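Local coordinates for protein putative agmatine deiminase (Streptococcus mutans, PDB 2EWO) that probably hydrolyses agmatine to N-carbamoylputrescine and ammonia, acting as an agmatine deiminase of the peptidyl-arginine deiminase type, at residues 238-243 / 274-279; 306-311 / 320-325; 2-7 / 152-157; 8-13 / 199-204; 180-185 / 218-223. All coordinates share one frame; numbering follows the deposited sequence.

Two clusters and a fifth contact that touches neither emerge from the distances. Contacts 3 and 4 have centres 12 Å apart and alternate along the chain: strand 4-5 and helix 10-13 follow each other and meet 152-157 and 199-204, tying the N-terminus twice to the protein body. Strand 4-5 lies beside 152-155 in one mixed sheet, and Tyr153 packs on Pro10. Contacts 1 and 2, also 12 Å between centres, come later in the chain and are joined by Asp325 of contact 2, whose carboxylate accepts from Lys278 N and Glu279 N of contact 1. Contacts 2 and 3 lie on opposite sides of the chain's centre. Contact 5 lies 22 to 24 Å from each, centre to centre.

Contact 1. Residues 238-243 / 274-279; sequences IYTDDK and MCVTKE
Met274, present as selenomethionine, meets Ile238 in a single beta bridge, with the CA atoms of the two residues 4.5 Å apart. The bond that marks it runs from Tyr239 N to Met274 O over 3.0 Å, bent to 142° at the hydrogen. Beyond CB the Met274 side chain leaves the contact, its CG anti to the backbone N (chi1 -174°). Cys275 also directs its side chain away, whereas Val276 wedges between two partners: CG1 lies 3.9 Å from Ile238 CB, and CG2 reaches Thr240 CB at 3.5 Å. Each partner crosses the valine at about a right angle. By Lys278 the backbones have diverged, its CA being 9.3 Å from that of Asp242, and the long Lys278 side chain spans the gap. Bent at its last three torsions, it brings NZ to 2.9 Å from Asp242 OD2 in a salt bridge that meets the carboxylate from above its plane. Within 238-243, Thr240 OG1 accepts from Asp242 N, an ST turn. Segment 238-243 follows strand 234-237, whose Cys237 is backbone-bonded to Met274; helix 248-259 packs against Ile238 and Tyr239, while helix 328-338 receives the side chains of Met274 and Cys275.

Contact 2. Residues 306-311 / 320-325; sequences ASYLNF and LPQYGD
Ala306 sets its methyl group almost exactly over the centre of the Tyr323 ring: CB is 3.6 Å from the ring centroid and only 14° off the normal, a clear CH-pi contact. The hydroxyl of that tyrosine is directed to Ser307 O as a donor; the modelled separation is too short to be trusted in detail at this resolution. Tyr308 meets Tyr323 obliquely, with planes at 41° and CE1 of Tyr308 3.8 Å from CD2 of Tyr323. The two side chains slide past each other in opposite directions. Pro321 O lies in the Tyr308 ring plane, 3.5 Å from CD1, and the Tyr308 hydroxyl is hydrogen-bonded to Asp328 OD1. Farther along, Leu320 CD1 packs 3.6 Å from Phe311 CB, while Pro321 CD approaches Asn310 O at 3.3 Å. A type I turn from Ser307 to Asn310, followed by an inverse gamma turn centred on Asn310, leads the chain into strand 312-314. With antiparallel strand 317-321 that strand forms a beta hairpin, whose two flanks this aromatic contact joins.

Contact 3. Residues 2-7 / 152-157; sequences AKRIKN and SYKTKD
Ser152 O is approached by two groups of the N-terminal segment: Ile5 N, through a weak hydrogen bond of 3.1 Å bent to 123°, and Arg4 CA, through a CA-H...O contact of 3.4 Å. A second weak bond, Ser152 N to Lys3 O at 3.2 Å, completes a loose parallel pairing. Ile5 places CG2 over the centre of the Tyr153 ring, 3.3 Å from the centroid and 12° off the normal, a CH-pi contact. Arg4 passes Ser152 with CD near OG, and its guanidinium has Lys154 CB over one face and Ser152 OG at the edge, the arginine and lysine chains running side by side. NH1 is 4.9 Å from Lys154 NZ, which is hydrogen-bonded to Trp118 O; Asp117, in a salt bridge with Arg4 and a long, weak ion pair with Lys154, probably offsets the like charges. Within this chain weakly bonded strand 4-5 is an outermost strand of its sheet, beside 152-155, which continues to 113-119; helix 137-146 meets Arg4, and helix 10-13 meets Ile5 and Tyr153.

Contact 4. Residues 8-13 / 199-204; sequences TTPKQD and KDYLNC
Pro10 and Lys11 run past Tyr201 and Asp200, with CA atoms 5.2 Å apart for Pro10 and Tyr201 and 5.1 Å for Lys11 and Asp200. The first pair member of each belongs to a short, weakly bonded helix at about 10-13; the second lies near the C-terminal end of helix 191-202, after which Asn203 leaves helical geometry with a positive phi. Two donors grip Asp200 O. Lys11 N comes in at 3.1 Å with a C=O...N angle of 153°, little tilted from the carbonyl plane, whereas the Thr9 hydroxyl, 2.7 Å away at OG1, stands 74° out of that plane. With OG1 anti to the backbone N (chi1 -167°), the hydroxyl reaches Asp200 O and lies over one face of the Tyr201 ring, toward the rim and 3.4 Å from CE1. Next to it Pro10 CD packs 3.4 Å from Tyr201 CD1. The Lys11 chain bends at chi3 and chi4, and NZ makes a weak bond to Lys199 O. NZ is 4.5 Å from Asp200 OD1, beyond a salt bridge. An ammonium near Lys199 O, close to the helix end, may interact favourably with the helix dipole, and the nearby carboxylate may add to that attraction.

Contact 5. Residues 180-185 / 218-223; sequences LLHPSR and ETNGHI
His182 CG is anti to its backbone N (chi1 -159°) and Asn220 CG is anti to its own carbonyl carbon (chi1 -65°); both side chains set out toward the other loop, and these torsions place the two CG atoms. The first loop holds a type I beta turn from His182 to Arg185, closed by a weak backbone bond from Arg185 N to His182 O; both loops belong to what is, from the family, probably the pentein (alpha/beta-propeller) fold of the guanidino-group-modifying enzymes. Across the gap the Asn220 amide lies over one face of the imidazole, with Asn220 CG 3.6 Å from His182 CD2, and its plane is closer to parallel with the ring than to perpendicular. A bond within the turn helps to set the rotation of the ring: Ser184 N donates to His182 ND1 over 3.3 Å, nearly straight at 171° and in the ring plane. Arg185, its chain bent at chi2 and chi3, turns the edge of its guanidinium to the same amide, so that the Asn220 amide lies between an imidazole face and a guanidinium edge. Arg185 NH2 lies 3.6 Å from Thr219 O, NH1 makes a weak bond to Ser184 O, and NE is in a salt bridge with Glu161. In the second loop, Asn220 and Gly221 both take positive phi; Thr219 OG1 accepts a weak hydrogen bond from His222 N at 3.3 Å, while Thr219 CB sits over the centre of the His222 ring.

Contact 1. Residues 238-243 / 274-279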
# COMPACT_ATOMS: atom_id res chain seq x y z
N ILE A 238 7.20 -40.73 9.31
CA ILE A 238 5.84 -41.21 9.13
C ILE A 238 5.89 -42.67 8.67
O ILE A 238 6.81 -43.05 7.94
CB ILE A 238 5.05 -40.38 8.08
CG1 ILE A 238 5.90 -40.19 6.82
CG2 ILE A 238 4.63 -39.05 8.67
CD1 ILE A 238 5.20 -39.42 5.73
N TYR A 239 4.93 -43.47 9.10
CA TYR A 239 4.88 -44.88 8.69
C TYR A 239 3.48 -45.49 8.83
O TYR A 239 2.88 -45.48 9.90
CB TYR A 239 5.91 -45.70 9.47
CG TYR A 239 6.04 -47.14 8.99
CD1 TYR A 239 6.94 -47.46 7.95
CD2 TYR A 239 5.27 -48.16 9.54
CE1 TYR A 239 7.05 -48.78 7.47
CE2 TYR A 239 5.37 -49.48 9.07
CZ TYR A 239 6.27 -49.78 8.04
OH TYR A 239 6.38 -51.07 7.57
N THR A 240 2.97 -46.01 7.71
CA THR A 240 1.66 -46.65 7.67
C THR A 240 1.80 -47.97 6.92
O THR A 240 2.73 -48.13 6.13
CB THR A 240 0.60 -45.77 6.95
OG1 THR A 240 -0.66 -46.45 6.93
CG2 THR A 240 1.03 -45.47 5.52
N ASP A 241 0.90 -48.91 7.18
CA ASP A 241 0.96 -50.20 6.51
C ASP A 241 -0.10 -50.30 5.43
O ASP A 241 -0.08 -51.20 4.60
CB ASP A 241 0.81 -51.32 7.53
CG ASP A 241 2.09 -51.53 8.33
OD1 ASP A 241 3.08 -52.01 7.73
OD2 ASP A 241 2.10 -51.21 9.54
N ASP A 242 -1.03 -49.34 5.45
CA ASP A 242 -2.10 -49.30 4.47
C ASP A 242 -1.51 -49.15 3.08
O ASP A 242 -1.09 -48.06 2.69
CB ASP A 242 -3.03 -48.13 4.75
CG ASP A 242 -4.45 -48.44 4.41
OD1 ASP A 242 -4.70 -48.98 3.30
OD2 ASP A 242 -5.32 -48.16 5.27
N LYS A 243 -1.49 -50.24 2.33
CA LYS A 243 -0.93 -50.22 0.99
C LYS A 243 -1.77 -49.46 -0.03
O LYS A 243 -1.47 -49.46 -1.22
CB LYS A 243 -0.69 -51.66 0.52
CG LYS A 243 0.22 -52.44 1.45
CD LYS A 243 0.27 -53.90 1.04
CE LYS A 243 1.11 -54.72 2.01
NZ LYS A 243 1.06 -56.15 1.65
N MSE A 274 5.78 -42.27 13.34
CA MSE A 274 4.69 -41.32 13.47
C MSE A 274 3.56 -41.92 12.64
O MSE A 274 3.81 -42.77 11.78
CB MSE A 274 5.11 -39.96 12.90
CG MSE A 274 4.10 -38.82 13.10
SE MSE A 274 3.86 -38.28 14.99
CE MSE A 274 5.65 -37.57 15.30
N CYS A 275 2.33 -41.51 12.89
CA CYS A 275 1.21 -42.03 12.11
C CYS A 275 0.74 -40.99 11.11
O CYS A 275 1.11 -39.82 11.20
CB CYS A 275 0.05 -42.40 13.03
SG CYS A 275 -0.77 -40.96 13.74
N VAL A 276 -0.07 -41.44 10.16
CA VAL A 276 -0.63 -40.58 9.14
C VAL A 276 -2.15 -40.60 9.28
O VAL A 276 -2.72 -41.57 9.78
CB VAL A 276 -0.26 -41.06 7.70
CG1 VAL A 276 1.22 -40.80 7.42
CG2 VAL A 276 -0.57 -42.54 7.54
N THR A 277 -2.81 -39.52 8.86
CA THR A 277 -4.27 -39.47 8.95
C THR A 277 -4.87 -40.67 8.22
O THR A 277 -4.21 -41.29 7.38
CB THR A 277 -4.82 -38.16 8.34
OG1 THR A 277 -4.24 -37.95 7.05
CG2 THR A 277 -4.49 -36.98 9.24
N LYS A 278 -6.12 -41.00 8.55
CA LYS A 278 -6.81 -42.12 7.91
C LYS A 278 -7.84 -41.50 6.95
O LYS A 278 -8.45 -42.18 6.13
CB LYS A 278 -7.50 -42.99 8.96
CG LYS A 278 -7.89 -44.42 8.52
CD LYS A 278 -6.71 -45.41 8.49
CE LYS A 278 -5.86 -45.29 7.21
NZ LYS A 278 -6.59 -45.68 5.96
N GLU A 279 -8.00 -40.18 7.08
CA GLU A 279 -8.92 -39.41 6.25
C GLU A 279 -8.29 -38.06 5.90
O GLU A 279 -8.06 -37.22 6.78
CB GLU A 279 -10.24 -39.16 6.98
CG GLU A 279 -11.23 -40.30 6.85
CD GLU A 279 -11.65 -40.56 5.42
OE1 GLU A 279 -12.09 -39.59 4.75
OE2 GLU A 279 -11.54 -41.72 4.96

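Contact 2. Residues 306-311 / 320-325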
# COMPACT_ATOMS: atom_id res chain seq x y z
N ALA A 306 -1.93 -33.40 5.21
CA ALA A 306 -2.16 -33.28 6.65
C ALA A 306 -1.22 -34.28 7.34
O ALA A 306 -1.59 -35.42 7.60
CB ALA A 306 -3.62 -33.59 7.00
N SER A 307 0.01 -33.84 7.61
CA SER A 307 1.04 -34.68 8.23
C SER A 307 1.29 -34.30 9.70
O SER A 307 1.36 -33.12 10.04
CB SER A 307 2.34 -34.56 7.42
OG SER A 307 3.36 -35.40 7.90
N TYR A 308 1.41 -35.31 10.56
CA TYR A 308 1.65 -35.08 11.99
C TYR A 308 3.14 -34.79 12.24
O TYR A 308 3.53 -34.36 13.32
CB TYR A 308 1.21 -36.30 12.82
CG TYR A 308 -0.28 -36.58 12.79
CD1 TYR A 308 -1.19 -35.73 13.42
CD2 TYR A 308 -0.79 -37.68 12.09
CE1 TYR A 308 -2.57 -35.96 13.36
CE2 TYR A 308 -2.17 -37.93 12.01
CZ TYR A 308 -3.05 -37.06 12.65
OH TYR A 308 -4.41 -37.28 12.56
N LEU A 309 3.96 -35.03 11.22
CA LEU A 309 5.39 -34.80 11.33
C LEU A 309 5.66 -33.30 11.34
O LEU A 309 6.78 -32.85 11.62
CB LEU A 309 6.10 -35.48 10.17
CG LEU A 309 7.53 -36.00 10.41
CD1 LEU A 309 8.51 -34.84 10.49
CD2 LEU A 309 7.55 -36.84 11.69
N ASN A 310 4.63 -32.52 11.02
CA ASN A 310 4.72 -31.06 10.99
C ASN A 310 4.52 -30.49 12.39
O ASN A 310 3.54 -29.80 12.66
CB ASN A 310 3.65 -30.49 10.04
CG ASN A 310 4.14 -30.35 8.61
OD1 ASN A 310 4.75 -29.33 8.25
ND2 ASN A 310 3.91 -31.38 7.80
N PHE A 311 5.45 -30.80 13.28
CA PHE A 311 5.36 -30.30 14.65
C PHE A 311 6.58 -29.43 14.98
O PHE A 311 7.68 -29.60 14.42
CB PHE A 311 5.20 -31.49 15.65
CG PHE A 311 6.27 -32.54 15.52
CD1 PHE A 311 7.48 -32.41 16.19
CD2 PHE A 311 6.10 -33.63 14.67
CE1 PHE A 311 8.51 -33.32 16.00
CE2 PHE A 311 7.13 -34.55 14.47
CZ PHE A 311 8.33 -34.39 15.14
N LEU A 320 1.83 -29.83 18.37
CA LEU A 320 1.46 -30.80 17.35
C LEU A 320 0.10 -30.52 16.71
O LEU A 320 -0.83 -30.05 17.37
CB LEU A 320 1.46 -32.21 17.96
CG LEU A 320 1.24 -33.44 17.06
CD1 LEU A 320 2.54 -33.81 16.34
CD2 LEU A 320 0.77 -34.61 17.92
N PRO A 321 -0.01 -30.80 15.40
CA PRO A 321 -1.26 -30.59 14.66
C PRO A 321 -2.34 -31.61 14.98
O PRO A 321 -2.04 -32.79 15.15
CB PRO A 321 -0.80 -30.62 13.20
CG PRO A 321 0.39 -31.52 13.24
CD PRO A 321 1.10 -31.11 14.49
N GLN A 322 -3.58 -31.15 15.06
CA GLN A 322 -4.73 -32.01 15.35
C GLN A 322 -5.83 -31.72 14.34
O GLN A 322 -6.69 -30.85 14.57
CB GLN A 322 -5.27 -31.75 16.76
CG GLN A 322 -4.28 -31.95 17.91
CD GLN A 322 -3.92 -33.41 18.14
OE1 GLN A 322 -3.20 -34.01 17.33
NE2 GLN A 322 -4.41 -33.98 19.23
N TYR A 323 -5.81 -32.44 13.23
CA TYR A 323 -6.79 -32.25 12.15
C TYR A 323 -8.20 -32.78 12.46
O TYR A 323 -9.18 -32.41 11.80
CB TYR A 323 -6.28 -32.90 10.87
CG TYR A 323 -4.82 -32.63 10.60
CD1 TYR A 323 -4.36 -31.33 10.37
CD2 TYR A 323 -3.89 -33.66 10.60
CE1 TYR A 323 -3.00 -31.07 10.14
CE2 TYR A 323 -2.54 -33.43 10.37
CZ TYR A 323 -2.09 -32.14 10.15
OH TYR A 323 -0.75 -31.92 9.93
N GLY A 324 -8.31 -33.62 13.48
CA GLY A 324 -9.60 -34.19 13.80
C GLY A 324 -9.76 -35.47 13.01
O GLY A 324 -10.83 -35.79 12.48
N ASP A 325 -8.65 -36.20 12.93
CA ASP A 325 -8.56 -37.46 12.22
C ASP A 325 -8.75 -38.61 13.20
O ASP A 325 -8.81 -38.41 14.42
CB ASP A 325 -7.20 -37.56 11.53
CG ASP A 325 -7.08 -38.79 10.65
OD1 ASP A 325 -7.67 -38.79 9.55
OD2 ASP A 325 -6.39 -39.75 11.06

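Contact 3. Residues 2-7 / 152-157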
# COMPACT_ATOMS: atom_id res chain seq x y z
N ALA A 2 23.83 -5.12 13.00
CA ALA A 2 23.05 -5.99 12.08
C ALA A 2 23.64 -5.93 10.67
O ALA A 2 22.97 -5.51 9.72
CB ALA A 2 21.58 -5.56 12.06
N LYS A 3 24.90 -6.34 10.55
CA LYS A 3 25.60 -6.33 9.27
C LYS A 3 25.57 -7.67 8.54
O LYS A 3 24.85 -8.59 8.93
CB LYS A 3 27.05 -5.86 9.46
CG LYS A 3 27.96 -6.80 10.22
CD LYS A 3 29.39 -6.25 10.28
CE LYS A 3 30.35 -7.24 10.95
NZ LYS A 3 30.05 -7.52 12.40
N ARG A 4 26.36 -7.77 7.48
CA ARG A 4 26.42 -8.98 6.65
C ARG A 4 27.84 -9.47 6.40
O ARG A 4 28.60 -8.83 5.69
CB ARG A 4 25.75 -8.74 5.29
CG ARG A 4 24.23 -8.56 5.33
CD ARG A 4 23.47 -9.70 4.65
NE ARG A 4 22.88 -9.27 3.38
CZ ARG A 4 21.75 -9.77 2.86
NH1 ARG A 4 21.08 -10.72 3.50
NH2 ARG A 4 21.29 -9.29 1.70
N ILE A 5 28.19 -10.60 7.00
CA ILE A 5 29.51 -11.16 6.78
C ILE A 5 29.48 -11.68 5.35
O ILE A 5 28.54 -12.36 4.96
CB ILE A 5 29.79 -12.32 7.73
CG1 ILE A 5 30.95 -13.16 7.19
CG2 ILE A 5 28.52 -13.12 7.93
CD1 ILE A 5 32.27 -12.41 7.12
N LYS A 6 30.52 -11.38 4.57
CA LYS A 6 30.50 -11.83 3.19
C LYS A 6 31.72 -12.51 2.61
O LYS A 6 31.65 -13.04 1.50
CB LYS A 6 30.09 -10.66 2.30
CG LYS A 6 30.66 -9.30 2.70
CD LYS A 6 30.12 -8.20 1.78
CE LYS A 6 28.59 -8.14 1.80
NZ LYS A 6 28.04 -7.09 0.89
N ASN A 7 32.84 -12.53 3.32
CA ASN A 7 34.02 -13.17 2.76
C ASN A 7 34.38 -14.53 3.32
O ASN A 7 35.39 -15.12 2.93
CB ASN A 7 35.21 -12.23 2.85
CG ASN A 7 35.24 -11.24 1.69
OD1 ASN A 7 35.41 -11.64 0.53
ND2 ASN A 7 35.06 -9.96 2.00
N SER A 152 24.48 -11.77 9.24
CA SER A 152 23.99 -12.87 8.42
C SER A 152 24.87 -13.14 7.23
O SER A 152 25.63 -12.28 6.80
CB SER A 152 22.58 -12.56 7.93
OG SER A 152 22.58 -11.41 7.11
N TYR A 153 24.75 -14.36 6.72
CA TYR A 153 25.50 -14.81 5.56
C TYR A 153 24.49 -14.90 4.43
O TYR A 153 23.40 -15.43 4.64
CB TYR A 153 26.10 -16.20 5.79
CG TYR A 153 27.09 -16.30 6.92
CD1 TYR A 153 26.66 -16.42 8.25
CD2 TYR A 153 28.45 -16.24 6.68
CE1 TYR A 153 27.57 -16.47 9.31
CE2 TYR A 153 29.37 -16.29 7.71
CZ TYR A 153 28.92 -16.39 9.03
OH TYR A 153 29.84 -16.34 10.04
N LYS A 154 24.85 -14.40 3.25
CA LYS A 154 23.95 -14.45 2.09
C LYS A 154 24.44 -15.43 1.02
O LYS A 154 25.47 -15.22 0.38
CB LYS A 154 23.79 -13.07 1.46
CG LYS A 154 22.80 -13.02 0.31
CD LYS A 154 21.40 -13.36 0.78
CE LYS A 154 20.37 -13.24 -0.34
NZ LYS A 154 19.00 -13.61 0.11
N THR A 155 23.67 -16.50 0.83
CA THR A 155 23.99 -17.52 -0.16
C THR A 155 23.51 -17.02 -1.53
O THR A 155 22.42 -17.37 -1.98
CB THR A 155 23.28 -18.85 0.19
OG1 THR A 155 21.87 -18.64 0.33
CG2 THR A 155 23.84 -19.42 1.48
N LYS A 156 24.33 -16.21 -2.18
CA LYS A 156 23.95 -15.66 -3.48
C LYS A 156 23.75 -16.74 -4.53
O LYS A 156 24.58 -17.64 -4.71
CB LYS A 156 24.98 -14.63 -3.96
CG LYS A 156 24.53 -13.84 -5.20
CD LYS A 156 25.37 -12.59 -5.47
CE LYS A 156 24.80 -11.78 -6.66
NZ LYS A 156 25.48 -10.47 -6.92
N ASP A 157 22.62 -16.63 -5.22
CA ASP A 157 22.20 -17.53 -6.29
C ASP A 157 21.85 -18.94 -5.83
O ASP A 157 21.58 -19.82 -6.65
CB ASP A 157 23.27 -17.58 -7.39
CG ASP A 157 23.41 -16.25 -8.10
OD1 ASP A 157 22.38 -15.71 -8.52
OD2 ASP A 157 24.55 -15.75 -8.23

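Contact 4. Residues 8-13 / 199-204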
# COMPACT_ATOMS: atom_id res chain seq x y z
N THR A 8 33.55 -15.04 4.22
CA THR A 8 33.82 -16.33 4.83
C THR A 8 32.51 -17.06 5.06
O THR A 8 31.43 -16.47 5.00
CB THR A 8 34.54 -16.15 6.15
OG1 THR A 8 33.78 -15.27 6.99
CG2 THR A 8 35.92 -15.54 5.93
N THR A 9 32.61 -18.36 5.34
CA THR A 9 31.42 -19.17 5.57
C THR A 9 31.34 -19.64 7.02
O THR A 9 32.36 -19.79 7.70
CB THR A 9 31.43 -20.41 4.67
OG1 THR A 9 30.13 -21.03 4.70
CG2 THR A 9 32.46 -21.43 5.16
N PRO A 10 30.11 -19.89 7.50
CA PRO A 10 29.89 -20.34 8.88
C PRO A 10 30.85 -21.44 9.34
O PRO A 10 31.25 -21.48 10.51
CB PRO A 10 28.44 -20.80 8.86
CG PRO A 10 27.82 -19.84 7.92
CD PRO A 10 28.83 -19.79 6.79
N LYS A 11 31.22 -22.34 8.43
CA LYS A 11 32.13 -23.43 8.76
C LYS A 11 33.46 -22.87 9.23
O LYS A 11 34.00 -23.30 10.24
CB LYS A 11 32.35 -24.35 7.55
CG LYS A 11 33.32 -25.51 7.82
CD LYS A 11 33.79 -26.19 6.53
CE LYS A 11 32.68 -27.01 5.87
NZ LYS A 11 32.37 -28.25 6.62
N GLN A 12 33.98 -21.90 8.48
CA GLN A 12 35.25 -21.28 8.82
C GLN A 12 35.09 -20.38 10.03
O GLN A 12 35.96 -20.35 10.90
CB GLN A 12 35.73 -20.43 7.65
CG GLN A 12 35.47 -21.07 6.32
CD GLN A 12 35.34 -20.04 5.22
OE1 GLN A 12 34.99 -20.37 4.09
NE2 GLN A 12 35.62 -18.79 5.55
N ASP A 13 33.98 -19.64 10.06
CA ASP A 13 33.70 -18.71 11.16
C ASP A 13 33.36 -19.40 12.48
O ASP A 13 33.26 -18.75 13.52
CB ASP A 13 32.55 -17.78 10.76
CG ASP A 13 32.95 -16.78 9.69
OD1 ASP A 13 33.66 -17.18 8.75
OD2 ASP A 13 32.54 -15.60 9.80
N LYS A 199 27.11 -27.95 3.56
CA LYS A 199 28.15 -28.25 4.52
C LYS A 199 28.81 -26.97 5.01
O LYS A 199 29.29 -26.92 6.14
CB LYS A 199 29.19 -29.18 3.89
CG LYS A 199 28.62 -30.54 3.52
CD LYS A 199 29.70 -31.48 3.04
CE LYS A 199 29.15 -32.88 2.82
NZ LYS A 199 30.24 -33.82 2.46
N ASP A 200 28.82 -25.93 4.19
CA ASP A 200 29.47 -24.69 4.61
C ASP A 200 28.61 -23.74 5.42
O ASP A 200 29.13 -23.00 6.25
CB ASP A 200 30.00 -23.95 3.40
CG ASP A 200 30.96 -24.79 2.60
OD1 ASP A 200 31.88 -25.36 3.21
OD2 ASP A 200 30.78 -24.87 1.36
N TYR A 201 27.31 -23.76 5.17
CA TYR A 201 26.41 -22.86 5.87
C TYR A 201 25.65 -23.51 7.03
O TYR A 201 24.94 -22.83 7.78
CB TYR A 201 25.45 -22.25 4.86
CG TYR A 201 26.16 -21.42 3.81
CD1 TYR A 201 26.78 -20.21 4.16
CD2 TYR A 201 26.25 -21.85 2.49
CE1 TYR A 201 27.46 -19.45 3.21
CE2 TYR A 201 26.93 -21.09 1.53
CZ TYR A 201 27.53 -19.89 1.90
OH TYR A 201 28.17 -19.14 0.95
N LEU A 202 25.81 -24.82 7.18
CA LEU A 202 25.16 -25.56 8.26
C LEU A 202 26.22 -26.23 9.14
O LEU A 202 25.99 -26.49 10.32
CB LEU A 202 24.23 -26.62 7.67
CG LEU A 202 22.79 -26.21 7.39
CD1 LEU A 202 22.76 -24.83 6.77
CD2 LEU A 202 22.13 -27.23 6.48
N ASN A 203 27.38 -26.47 8.54
CA ASN A 203 28.49 -27.12 9.23
C ASN A 203 28.19 -28.60 9.41
O ASN A 203 28.45 -29.18 10.46
CB ASN A 203 28.75 -26.45 10.58
CG ASN A 203 30.19 -26.01 10.74
OD1 ASN A 203 30.56 -25.43 11.76
ND2 ASN A 203 31.02 -26.28 9.73
N CYS A 204 27.62 -29.20 8.37
CA CYS A 204 27.26 -30.61 8.37
C CYS A 204 28.25 -31.38 7.51
O CYS A 204 28.25 -31.26 6.29
CB CYS A 204 25.85 -30.80 7.81
SG CYS A 204 24.50 -30.09 8.80

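Contact 5. Residues 180-185 / 218-223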
# COMPACT_ATOMS: atom_id res chain seq x y z
N LEU A 180 15.57 -30.40 -3.42
CA LEU A 180 16.82 -29.66 -3.61
C LEU A 180 17.42 -29.80 -5.00
O LEU A 180 18.22 -28.96 -5.41
CB LEU A 180 17.87 -30.09 -2.58
CG LEU A 180 17.55 -29.99 -1.09
CD1 LEU A 180 18.84 -29.66 -0.38
CD2 LEU A 180 16.49 -28.92 -0.79
N LEU A 181 17.04 -30.86 -5.71
CA LEU A 181 17.56 -31.11 -7.06
C LEU A 181 16.57 -30.70 -8.14
O LEU A 181 16.92 -30.63 -9.32
CB LEU A 181 17.90 -32.60 -7.23
CG LEU A 181 19.36 -33.01 -7.02
CD1 LEU A 181 19.87 -32.47 -5.70
CD2 LEU A 181 19.47 -34.53 -7.06
N HIS A 182 15.33 -30.44 -7.73
CA HIS A 182 14.27 -30.03 -8.64
C HIS A 182 14.86 -28.98 -9.59
O HIS A 182 15.70 -28.17 -9.20
CB HIS A 182 13.10 -29.45 -7.84
CG HIS A 182 11.79 -29.45 -8.57
ND1 HIS A 182 11.53 -28.61 -9.63
CD2 HIS A 182 10.67 -30.19 -8.39
CE1 HIS A 182 10.30 -28.83 -10.07
NE2 HIS A 182 9.76 -29.79 -9.34
N PRO A 183 14.46 -29.00 -10.87
CA PRO A 183 15.00 -28.01 -11.82
C PRO A 183 14.68 -26.56 -11.45
O PRO A 183 15.40 -25.65 -11.85
CB PRO A 183 14.38 -28.45 -13.15
CG PRO A 183 13.07 -29.07 -12.74
CD PRO A 183 13.50 -29.90 -11.54
N SER A 184 13.61 -26.33 -10.68
CA SER A 184 13.22 -24.97 -10.28
C SER A 184 13.91 -24.57 -8.99
O SER A 184 13.37 -23.80 -8.20
CB SER A 184 11.70 -24.86 -10.10
OG SER A 184 11.22 -25.64 -9.02
N ARG A 185 15.12 -25.07 -8.79
CA ARG A 185 15.85 -24.80 -7.56
C ARG A 185 17.31 -25.17 -7.76
O ARG A 185 17.70 -26.31 -7.50
CB ARG A 185 15.24 -25.66 -6.45
CG ARG A 185 15.42 -25.14 -5.05
CD ARG A 185 14.41 -24.05 -4.73
NE ARG A 185 13.17 -24.55 -4.14
CZ ARG A 185 12.26 -25.28 -4.78
NH1 ARG A 185 12.44 -25.62 -6.05
NH2 ARG A 185 11.17 -25.67 -4.15
N GLU A 218 3.86 -29.13 -4.91
CA GLU A 218 3.73 -27.85 -4.22
C GLU A 218 5.09 -27.39 -3.71
O GLU A 218 5.79 -26.62 -4.38
CB GLU A 218 2.74 -27.92 -3.05
CG GLU A 218 2.54 -26.54 -2.39
CD GLU A 218 1.51 -26.52 -1.27
OE1 GLU A 218 0.31 -26.71 -1.55
OE2 GLU A 218 1.92 -26.30 -0.10
N THR A 219 5.47 -27.87 -2.53
CA THR A 219 6.75 -27.52 -1.93
C THR A 219 7.84 -28.30 -2.67
O THR A 219 9.03 -28.05 -2.48
CB THR A 219 6.77 -27.87 -0.42
OG1 THR A 219 6.76 -29.29 -0.24
CG2 THR A 219 5.54 -27.28 0.28
N ASN A 220 7.40 -29.23 -3.51
CA ASN A 220 8.30 -30.08 -4.29
C ASN A 220 8.99 -31.11 -3.43
O ASN A 220 10.18 -31.38 -3.60
CB ASN A 220 9.34 -29.24 -5.03
CG ASN A 220 8.71 -28.35 -6.06
OD1 ASN A 220 7.83 -28.78 -6.81
ND2 ASN A 220 9.17 -27.09 -6.12
N GLY A 221 8.24 -31.65 -2.49
CA GLY A 221 8.76 -32.68 -1.61
C GLY A 221 9.73 -32.26 -0.51
O GLY A 221 10.86 -32.74 -0.46
N HIS A 222 9.29 -31.36 0.36
CA HIS A 222 10.14 -30.93 1.47
C HIS A 222 10.28 -32.10 2.44
O HIS A 222 9.41 -32.98 2.49
CB HIS A 222 9.50 -29.75 2.19
CG HIS A 222 9.82 -28.42 1.59
ND1 HIS A 222 9.33 -27.24 2.11
CD2 HIS A 222 10.62 -28.07 0.56
CE1 HIS A 222 9.81 -26.22 1.41
NE2 HIS A 222 10.60 -26.70 0.46
N ILE A 223 11.36 -32.11 3.21
CA ILE A 223 11.60 -33.18 4.16
C ILE A 223 10.92 -32.96 5.51
O ILE A 223 10.72 -33.90 6.28
CB ILE A 223 13.13 -33.39 4.40
CG1 ILE A 223 13.38 -34.77 4.99
CG2 ILE A 223 13.65 -32.34 5.38
CD1 ILE A 223 14.82 -35.17 4.92